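Side-chain contact in uncharacterized protein (Pyrococcus horikoshii, PDB 2P8T), which is of unknown function but may bind ATP and have aminoacyl-tRNA ligase activity: residues K74-K79 with E190-I195. Residues are numbered along the deposited sequence; the frame is centred on the assembly and turned at random.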
ATOM      1  N   LYS A  74      -7.059   8.951  12.569  1.00 22.54           N
ATOM      2  CA  LYS A  74      -7.448   9.726  11.386  1.00 24.33           C
ATOM      3  C   LYS A  74      -6.389  10.736  10.930  1.00 24.20           C
ATOM      4  O   LYS A  74      -6.203  10.933   9.720  1.00 24.44           O
ATOM      5  CB  LYS A  74      -8.776  10.458  11.649  1.00 24.68           C
ATOM      6  CG  LYS A  74      -9.262  11.301  10.468  1.00 28.91           C
ATOM      7  CD  LYS A  74      -9.867  10.406   9.370  1.00 33.29           C
ATOM      8  CE  LYS A  74     -10.725  11.213   8.400  1.00 34.78           C
ATOM      9  NZ  LYS A  74      -9.919  12.120   7.562  1.00 36.43           N
ATOM     10  N   GLU A  75      -5.710  11.378  11.877  1.00 24.06           N
ATOM     11  CA  GLU A  75      -4.660  12.335  11.549  1.00 25.00           C
ATOM     12  C   GLU A  75      -3.501  11.568  10.912  1.00 23.66           C
ATOM     13  O   GLU A  75      -2.866  12.041   9.970  1.00 22.99           O
ATOM     14  CB  GLU A  75      -4.153  13.092  12.781  1.00 25.32           C
ATOM     15  CG  GLU A  75      -5.160  14.060  13.415  1.00 28.23           C
ATOM     16  CD  GLU A  75      -4.623  14.722  14.671  1.00 29.46           C
ATOM     17  OE1 GLU A  75      -3.922  14.041  15.465  1.00 35.16           O
ATOM     18  OE2 GLU A  75      -4.911  15.925  14.878  1.00 36.56           O
ATOM     19  N   ILE A  76      -3.233  10.376  11.435  1.00 22.34           N
ATOM     20  CA  ILE A  76      -2.188   9.533  10.853  1.00 21.31           C
ATOM     21  C   ILE A  76      -2.518   9.118   9.421  1.00 20.93           C
ATOM     22  O   ILE A  76      -1.677   9.255   8.537  1.00 20.34           O
ATOM     23  CB  ILE A  76      -1.881   8.301  11.731  1.00 21.34           C
ATOM     24  CG1 ILE A  76      -1.106   8.743  12.972  1.00 21.18           C
ATOM     25  CG2 ILE A  76      -1.044   7.270  10.945  1.00 20.25           C
ATOM     26  CD1 ILE A  76      -1.069   7.674  14.106  1.00 21.44           C
ATOM     27  N   ARG A  77      -3.735   8.618   9.205  1.00 20.32           N
ATOM     28  CA  ARG A  77      -4.199   8.229   7.870  1.00 21.19           C
ATOM     29  C   ARG A  77      -4.177   9.397   6.886  1.00 21.76           C
ATOM     30  O   ARG A  77      -3.805   9.233   5.717  1.00 20.39           O
ATOM     31  CB  ARG A  77      -5.615   7.665   7.936  1.00 21.46           C
ATOM     32  CG  ARG A  77      -5.945   6.748   6.754  1.00 20.07           C
ATOM     33  CD  ARG A  77      -7.364   6.163   6.807  1.00 21.89           C
ATOM     34  NE  ARG A  77      -7.495   5.114   5.787  1.00 23.65           N
ATOM     35  CZ  ARG A  77      -7.662   5.358   4.483  1.00 23.94           C
ATOM     36  NH1 ARG A  77      -7.765   6.604   4.052  1.00 25.79           N
ATOM     37  NH2 ARG A  77      -7.739   4.366   3.610  1.00 24.49           N
ATOM     38  N   ASP A  78      -4.595  10.574   7.349  1.00 22.47           N
ATOM     39  CA  ASP A  78      -4.585  11.756   6.480  1.00 24.04           C
ATOM     40  C   ASP A  78      -3.174  12.090   6.034  1.00 24.30           C
ATOM     41  O   ASP A  78      -2.930  12.397   4.856  1.00 24.70           O
ATOM     42  CB  ASP A  78      -5.249  12.959   7.162  1.00 24.78           C
ATOM     43  CG  ASP A  78      -6.744  12.795   7.317  1.00 27.21           C
ATOM     44  OD1 ASP A  78      -7.334  11.873   6.712  1.00 29.14           O
ATOM     45  OD2 ASP A  78      -7.347  13.610   8.049  1.00 32.54           O
ATOM     46  N   LYS A  79      -2.239  11.998   6.972  1.00 23.84           N
ATOM     47  CA  LYS A  79      -0.835  12.129   6.666  1.00 25.19           C
ATOM     48  C   LYS A  79      -0.354  11.076   5.644  1.00 23.60           C
ATOM     49  O   LYS A  79       0.413  11.408   4.761  1.00 22.80           O
ATOM     50  CB  LYS A  79      -0.007  12.088   7.944  1.00 25.61           C
ATOM     51  CG  LYS A  79      -0.127  13.373   8.790  1.00 28.69           C
ATOM     52  CD  LYS A  79       0.456  13.202  10.202  1.00 28.78           C
ATOM     53  CE  LYS A  79       0.008  14.339  11.126  1.00 32.42           C
ATOM     54  NZ  LYS A  79       0.450  15.675  10.589  1.00 35.78           N
ATOM     55  N   GLU A 190       9.944   9.440   5.582  1.00 30.55           N
ATOM     56  CA  GLU A 190       8.823  10.348   5.782  1.00 30.34           C
ATOM     57  C   GLU A 190       7.694   9.753   6.614  1.00 28.98           C
ATOM     58  O   GLU A 190       6.771  10.471   6.995  1.00 29.63           O
ATOM     59  CB  GLU A 190       8.278  10.847   4.434  1.00 30.93           C
ATOM     60  CG  GLU A 190       9.351  11.356   3.440  1.00 33.91           C
ATOM     61  CD  GLU A 190      10.226  12.452   3.995  1.00 39.58           C
ATOM     62  OE1 GLU A 190       9.674  13.398   4.606  1.00 41.87           O
ATOM     63  OE2 GLU A 190      11.469  12.368   3.808  1.00 41.73           O
ATOM     64  N   ILE A 191       7.756   8.446   6.866  1.00 27.90           N
ATOM     65  CA  ILE A 191       6.757   7.744   7.672  1.00 27.10           C
ATOM     66  C   ILE A 191       6.820   8.286   9.104  1.00 27.22           C
ATOM     67  O   ILE A 191       7.906   8.352   9.679  1.00 27.15           O
ATOM     68  CB  ILE A 191       7.014   6.205   7.708  1.00 26.86           C
ATOM     69  CG1 ILE A 191       7.003   5.574   6.295  1.00 26.88           C
ATOM     70  CG2 ILE A 191       6.012   5.503   8.621  1.00 26.59           C
ATOM     71  CD1 ILE A 191       5.667   5.667   5.552  1.00 22.76           C
ATOM     72  N   THR A 192       5.668   8.679   9.650  1.00 27.22           N
ATOM     73  CA  THR A 192       5.582   9.307  10.990  1.00 27.75           C
ATOM     74  C   THR A 192       6.094   8.375  12.093  1.00 27.07           C
ATOM     75  O   THR A 192       5.871   7.159  12.024  1.00 27.06           O
ATOM     76  CB  THR A 192       4.126   9.793  11.328  1.00 27.95           C
ATOM     77  OG1 THR A 192       4.059  10.261  12.689  1.00 30.60           O
ATOM     78  CG2 THR A 192       3.135   8.674  11.187  1.00 28.23           C
ATOM     79  N   PRO A 193       6.780   8.936  13.112  1.00 26.94           N
ATOM     80  CA  PRO A 193       7.179   8.108  14.260  1.00 27.33           C
ATOM     81  C   PRO A 193       6.006   7.422  14.967  1.00 27.52           C
ATOM     82  O   PRO A 193       6.187   6.357  15.557  1.00 26.58           O
ATOM     83  CB  PRO A 193       7.849   9.104  15.206  1.00 27.42           C
ATOM     84  CG  PRO A 193       8.280  10.252  14.318  1.00 27.63           C
ATOM     85  CD  PRO A 193       7.225  10.334  13.258  1.00 27.02           C
ATOM     86  N   GLU A 194       4.818   8.029  14.904  1.00 27.26           N
ATOM     87  CA  GLU A 194       3.634   7.468  15.534  1.00 28.18           C
ATOM     88  C   GLU A 194       3.299   6.094  14.969  1.00 27.53           C
ATOM     89  O   GLU A 194       2.767   5.252  15.674  1.00 27.89           O
ATOM     90  CB  GLU A 194       2.433   8.412  15.395  1.00 28.98           C
ATOM     91  CG  GLU A 194       2.702   9.820  15.914  1.00 31.84           C
ATOM     92  CD  GLU A 194       1.439  10.576  16.314  1.00 36.32           C
ATOM     93  OE1 GLU A 194       0.377  10.375  15.690  1.00 37.62           O
ATOM     94  OE2 GLU A 194       1.514  11.386  17.269  1.00 39.83           O
ATOM     95  N   ILE A 195       3.611   5.878  13.689  1.00 27.33           N
ATOM     96  CA  ILE A 195       3.432   4.570  13.064  1.00 26.34           C
ATOM     97  C   ILE A 195       4.549   3.614  13.490  1.00 26.06           C
ATOM     98  O   ILE A 195       4.298   2.462  13.850  1.00 25.76           O
ATOM     99  CB  ILE A 195       3.379   4.679  11.520  1.00 26.50           C
ATOM    100  CG1 ILE A 195       2.074   5.354  11.078  1.00 26.02           C
ATOM    101  CG2 ILE A 195       3.516   3.287  10.847  1.00 27.13           C
ATOM    102  CD1 ILE A 195       1.975   5.596   9.566  1.00 26.67           C
TER
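Ile76 carries the contact from the helix of 74-79, splitting its two branches between Glu194 and Ile195 on the short helix 193-196. One turn of its own helix is stapled on another face by Lys74, whose NZ lies 2.7 Å from OD1 of Asp78 in a salt bridge. At Ile76, CG1 stands beside the backbone N (chi1 -73°) and the extended branch carries CD1 to Glu194, 3.8 Å from its CB and 3.4 Å from its OE1. The same carboxylate oxygen, Glu194 OE1, also lies 3.5 Å from the methylene CG1 of Ile76. The other branch, CG2 of Ile76, meets both CG1 and CD1 of Ile195, each at 3.7 Å. More loosely, Ile76 CG2 lies 4.4 Å from Thr192 CG2. That threonine is the N-cap of the short helix: its OG1 accepts from Glu194 N at 3.2 Å, fixing the first turn that presents Glu194 and Ile195. The guanidinium group of Arg77 makes a salt bridge to Glu86. Helix 193-196, near the C-terminus of the chain, packs back against an N-terminal region probably related to helix-turn-helix domains, Ile195 lodging between helix 71-81 and Val17, Val20 and Leu21 of helix 17-26, while Ile76 also touches Ile24 of that helix.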